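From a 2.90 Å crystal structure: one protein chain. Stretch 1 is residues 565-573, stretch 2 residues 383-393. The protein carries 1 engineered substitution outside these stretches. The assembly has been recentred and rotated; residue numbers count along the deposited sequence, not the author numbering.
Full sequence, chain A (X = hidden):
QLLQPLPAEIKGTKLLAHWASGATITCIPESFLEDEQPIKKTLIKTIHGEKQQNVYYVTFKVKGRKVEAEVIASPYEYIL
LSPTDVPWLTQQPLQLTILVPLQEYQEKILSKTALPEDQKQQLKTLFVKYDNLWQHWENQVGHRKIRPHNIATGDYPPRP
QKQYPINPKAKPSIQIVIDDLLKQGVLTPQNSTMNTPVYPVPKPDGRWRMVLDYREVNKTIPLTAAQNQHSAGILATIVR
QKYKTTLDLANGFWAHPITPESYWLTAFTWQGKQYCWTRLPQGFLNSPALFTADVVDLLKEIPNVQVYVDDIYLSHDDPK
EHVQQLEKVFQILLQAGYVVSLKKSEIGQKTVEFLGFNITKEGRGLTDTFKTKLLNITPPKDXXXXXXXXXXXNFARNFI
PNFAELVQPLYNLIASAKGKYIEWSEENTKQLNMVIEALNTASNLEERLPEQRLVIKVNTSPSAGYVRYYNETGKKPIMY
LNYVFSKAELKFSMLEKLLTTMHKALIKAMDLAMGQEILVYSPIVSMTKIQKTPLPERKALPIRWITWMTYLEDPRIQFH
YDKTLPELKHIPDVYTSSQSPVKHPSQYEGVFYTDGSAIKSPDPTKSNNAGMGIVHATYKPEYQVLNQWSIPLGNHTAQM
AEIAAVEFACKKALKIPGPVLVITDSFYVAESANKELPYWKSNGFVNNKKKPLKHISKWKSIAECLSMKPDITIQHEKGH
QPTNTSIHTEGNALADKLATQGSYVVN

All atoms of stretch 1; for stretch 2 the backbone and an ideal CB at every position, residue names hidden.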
# COMPACT_ATOMS: atom_id res chain seq x y z
N LEU A 565 -0.94 17.82 -24.87
CA LEU A 565 -1.35 17.60 -23.49
C LEU A 565 -0.97 18.81 -22.65
O LEU A 565 0.20 19.22 -22.66
CB LEU A 565 -0.72 16.34 -22.94
CG LEU A 565 -1.11 15.06 -23.69
CD1 LEU A 565 -0.57 13.84 -22.99
CD2 LEU A 565 -2.62 14.97 -23.82
N PRO A 566 -1.91 19.41 -21.92
CA PRO A 566 -1.59 20.63 -21.17
C PRO A 566 -0.95 20.33 -19.82
O PRO A 566 -0.84 19.16 -19.43
CB PRO A 566 -2.97 21.28 -21.00
CG PRO A 566 -3.89 20.11 -20.89
CD PRO A 566 -3.33 19.04 -21.80
N GLU A 567 -0.54 21.38 -19.12
CA GLU A 567 -0.01 21.22 -17.77
C GLU A 567 -1.17 21.18 -16.78
O GLU A 567 -2.01 22.08 -16.77
CB GLU A 567 0.95 22.36 -17.43
CG GLU A 567 1.62 22.19 -16.08
CD GLU A 567 2.40 20.89 -15.98
OE1 GLU A 567 3.20 20.61 -16.89
OE2 GLU A 567 2.21 20.15 -14.99
N LEU A 568 -1.20 20.14 -15.96
CA LEU A 568 -2.26 19.94 -14.97
C LEU A 568 -1.71 19.96 -13.55
O LEU A 568 -2.20 19.23 -12.67
CB LEU A 568 -3.01 18.64 -15.24
CG LEU A 568 -3.63 18.50 -16.63
CD1 LEU A 568 -4.54 17.29 -16.67
CD2 LEU A 568 -4.39 19.77 -17.00
N LYS A 569 -0.69 20.78 -13.29
CA LYS A 569 -0.17 20.90 -11.94
C LYS A 569 -1.05 21.78 -11.07
O LYS A 569 -1.19 21.54 -9.87
CB LYS A 569 1.26 21.44 -11.96
CG LYS A 569 1.39 22.84 -12.54
CD LYS A 569 2.57 23.60 -11.94
CE LYS A 569 3.89 22.89 -12.17
NZ LYS A 569 5.04 23.65 -11.59
N HIS A 570 -1.65 22.81 -11.66
CA HIS A 570 -2.54 23.71 -10.94
C HIS A 570 -3.99 23.28 -11.02
O HIS A 570 -4.88 24.05 -10.65
CB HIS A 570 -2.39 25.14 -11.46
CG HIS A 570 -1.17 25.85 -10.96
ND1 HIS A 570 0.04 25.81 -11.62
CD2 HIS A 570 -0.97 26.60 -9.85
CE1 HIS A 570 0.93 26.52 -10.95
NE2 HIS A 570 0.34 27.01 -9.87
N ILE A 571 -4.26 22.07 -11.50
CA ILE A 571 -5.65 21.58 -11.49
C ILE A 571 -6.13 21.47 -10.05
O ILE A 571 -5.44 20.86 -9.21
CB ILE A 571 -5.76 20.23 -12.22
CG1 ILE A 571 -5.70 20.44 -13.72
CG2 ILE A 571 -7.06 19.55 -11.85
CD1 ILE A 571 -6.86 21.24 -14.26
N PRO A 572 -7.28 22.04 -9.71
CA PRO A 572 -7.78 21.96 -8.33
C PRO A 572 -8.07 20.53 -7.91
O PRO A 572 -7.94 19.59 -8.70
CB PRO A 572 -9.05 22.81 -8.36
CG PRO A 572 -8.89 23.71 -9.55
CD PRO A 572 -8.14 22.90 -10.55
N ASP A 573 -8.47 20.36 -6.65
CA ASP A 573 -8.72 19.03 -6.12
C ASP A 573 -9.98 18.43 -6.73
O ASP A 573 -11.01 19.09 -6.87
CB ASP A 573 -8.86 19.08 -4.60
CG ASP A 573 -7.55 19.41 -3.91
OD1 ASP A 573 -6.49 18.99 -4.42
OD2 ASP A 573 -7.59 20.10 -2.87
N UNK A 383 -6.45 32.30 -10.57
CA UNK A 383 -6.55 32.34 -12.02
C UNK A 383 -5.76 31.20 -12.66
O UNK A 383 -6.23 30.58 -13.63
CB UNK A 383 -6.05 33.69 -12.55
N UNK A 384 -4.56 30.91 -12.14
CA UNK A 384 -3.74 29.86 -12.73
C UNK A 384 -4.39 28.49 -12.60
O UNK A 384 -4.12 27.60 -13.41
CB UNK A 384 -2.36 29.84 -12.08
N UNK A 385 -5.23 28.30 -11.58
CA UNK A 385 -5.95 27.04 -11.43
C UNK A 385 -7.21 26.98 -12.29
O UNK A 385 -7.70 25.88 -12.56
CB UNK A 385 -6.32 26.82 -9.96
N UNK A 386 -7.72 28.13 -12.74
CA UNK A 386 -8.86 28.18 -13.64
C UNK A 386 -8.45 28.07 -15.10
O UNK A 386 -9.19 27.50 -15.91
CB UNK A 386 -9.64 29.48 -13.42
N UNK A 387 -7.28 28.61 -15.46
CA UNK A 387 -6.78 28.44 -16.82
C UNK A 387 -6.42 26.98 -17.10
O UNK A 387 -6.48 26.54 -18.25
CB UNK A 387 -5.56 29.34 -17.05
N UNK A 388 -6.05 26.23 -16.06
CA UNK A 388 -5.67 24.83 -16.24
C UNK A 388 -6.88 23.99 -16.64
O UNK A 388 -6.79 23.15 -17.55
CB UNK A 388 -5.04 24.28 -14.96
N UNK A 389 -8.02 24.19 -15.98
CA UNK A 389 -9.20 23.39 -16.26
C UNK A 389 -9.83 23.78 -17.59
O UNK A 389 -10.53 22.96 -18.20
CB UNK A 389 -10.22 23.54 -15.13
N UNK A 390 -9.60 25.00 -18.07
CA UNK A 390 -10.15 25.41 -19.36
C UNK A 390 -9.42 24.72 -20.51
O UNK A 390 -10.05 24.11 -21.38
CB UNK A 390 -10.06 26.93 -19.52
N UNK A 391 -8.09 24.82 -20.53
CA UNK A 391 -7.31 24.10 -21.53
C UNK A 391 -7.45 22.59 -21.43
O UNK A 391 -7.09 21.88 -22.37
CB UNK A 391 -5.83 24.48 -21.40
N UNK A 392 -7.95 22.09 -20.30
CA UNK A 392 -8.23 20.67 -20.16
C UNK A 392 -9.45 20.26 -20.98
O UNK A 392 -9.41 19.27 -21.72
CB UNK A 392 -8.44 20.32 -18.69
N UNK A 393 -10.54 21.02 -20.87
CA UNK A 393 -11.77 20.72 -21.60
C UNK A 393 -11.68 21.07 -23.07
O UNK A 393 -12.66 20.86 -23.80
CB UNK A 393 -12.95 21.47 -20.97

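Stretch 2 runs as a helix past an irregular strand-less segment, so about half of its positions can meet stretch 1. At position 383 nothing of stretch 1 lies within 5.5 Å of the ideal CB, and many residues would serve; it is Leu383, out of reach.

Position 384 directs its CB toward stretch 1, 4.2 Å from CD2 of His570. A side chain with an aliphatic start would suit, and with open space beyond, its end could be polar. Lys384 fits: its CB lies over one face of the His570 ring, while the extended chain carries the ammonium away.

Position 385 points sideways, yet its ideal CB is only 3.2 Å from the carbonyl O of His570 and 4.1 Å from CG of Pro572. The carbonyl O could accept from a donor, and the proline ring would favour an apolar group; the tight CB leaves the rest of the side chain to find room past both, which a flexible polar or apolar chain could do. The residue is Gln385, and it makes no hydrogen bond across the contact. Its OE1 lies 3.2 Å from His570 O, two acceptors side by side, and 3.5 Å from Pro572 CG. The carbonyl is also approached by the backbone, in a CA-H...O contact with Gln385 CA to His570 O at 3.3 Å.

Positions 386 and 387 have no stretch 1 atom near their CB atoms, leaving the choice open; they are Leu386 and Gln387.

Position 388 points toward stretch 1, with its ideal CB 3.6 Å from CD1 of Ile571 and 4.2 Å from the O of Glu567. So close an approach suits a small residue such as alanine, serine or cysteine. Ser388 packs its CB against Ile571 CD1 at 3.6 Å, and its OG sits 3.5 Å from His570 CB. The hydroxyl donates to the helix itself, Ser388 OG to Lys384 O at 2.9 Å, so its polarity is satisfied at an apolar contact.

Position 389 points sideways, its CB 4.2 Å from Ile571 CD1, which favours an aliphatic residue. Ile389 supplies one, its CB 4.1 Å from Ile571 CD1. Position 390 points away and is little constrained; it is Leu390.

Position 391 faces Pro566, whose CB is 4.3 Å from the ideal CB. There is room for a CB, so glycine, alanine or another small residue would suit, and the helical backbone angles do not demand glycine. Gly391 nevertheless occupies it, its carbonyl O 3.9 Å from Pro566 CG.

Position 392 points sideways, its ideal CB 4.4 Å from CD2 of Leu568 and 4.8 Å from CD1 of Ile571; an apolar residue such as leucine, isoleucine or methionine would suit. Leu392 answers with CD1 3.8 Å from Leu568 CD1 and CD2 4.2 Å from Ile571 CD1. Position 393, out of reach, is Leu393.

Stretch 2 (383-393) LKQLQSILGLL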
# COMPACT_ATOMS: atom_id res chain seq x y z
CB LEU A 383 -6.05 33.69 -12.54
CG LEU A 383 -5.98 33.87 -14.05
CD1 LEU A 383 -7.37 33.84 -14.66
CD2 LEU A 383 -5.27 35.17 -14.39
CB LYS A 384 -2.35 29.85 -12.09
CG LYS A 384 -1.57 31.14 -12.27
CD LYS A 384 -0.19 31.05 -11.63
CE LYS A 384 0.61 32.33 -11.85
NZ LYS A 384 1.96 32.25 -11.23
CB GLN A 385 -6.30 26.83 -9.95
CG GLN A 385 -5.08 26.85 -9.03
CD GLN A 385 -5.07 25.70 -8.05
OE1 GLN A 385 -6.09 25.04 -7.84
NE2 GLN A 385 -3.91 25.44 -7.45
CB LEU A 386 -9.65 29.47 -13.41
CG LEU A 386 -10.93 29.62 -14.23
CD1 LEU A 386 -11.87 28.45 -13.96
CD2 LEU A 386 -11.62 30.94 -13.90
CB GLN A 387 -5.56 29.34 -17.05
CG GLN A 387 -5.86 30.83 -17.00
CD GLN A 387 -4.60 31.67 -17.10
OE1 GLN A 387 -3.52 31.24 -16.68
NE2 GLN A 387 -4.73 32.87 -17.65
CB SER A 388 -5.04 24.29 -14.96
OG SER A 388 -3.89 25.02 -14.60
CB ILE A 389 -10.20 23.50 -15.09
CG1 ILE A 389 -11.36 22.53 -15.27
CG2 ILE A 389 -10.70 24.92 -14.94
CD1 ILE A 389 -12.39 22.59 -14.16
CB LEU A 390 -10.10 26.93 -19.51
CG LEU A 390 -11.10 27.72 -18.66
CD1 LEU A 390 -11.00 29.20 -18.96
CD2 LEU A 390 -12.52 27.21 -18.89
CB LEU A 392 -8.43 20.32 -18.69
CG LEU A 392 -8.76 18.87 -18.33
CD1 LEU A 392 -7.65 17.94 -18.80
CD2 LEU A 392 -8.98 18.74 -16.83
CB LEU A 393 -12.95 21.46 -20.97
CG LEU A 393 -13.23 21.17 -19.50
CD1 LEU A 393 -14.27 22.14 -18.97
CD2 LEU A 393 -13.69 19.74 -19.32
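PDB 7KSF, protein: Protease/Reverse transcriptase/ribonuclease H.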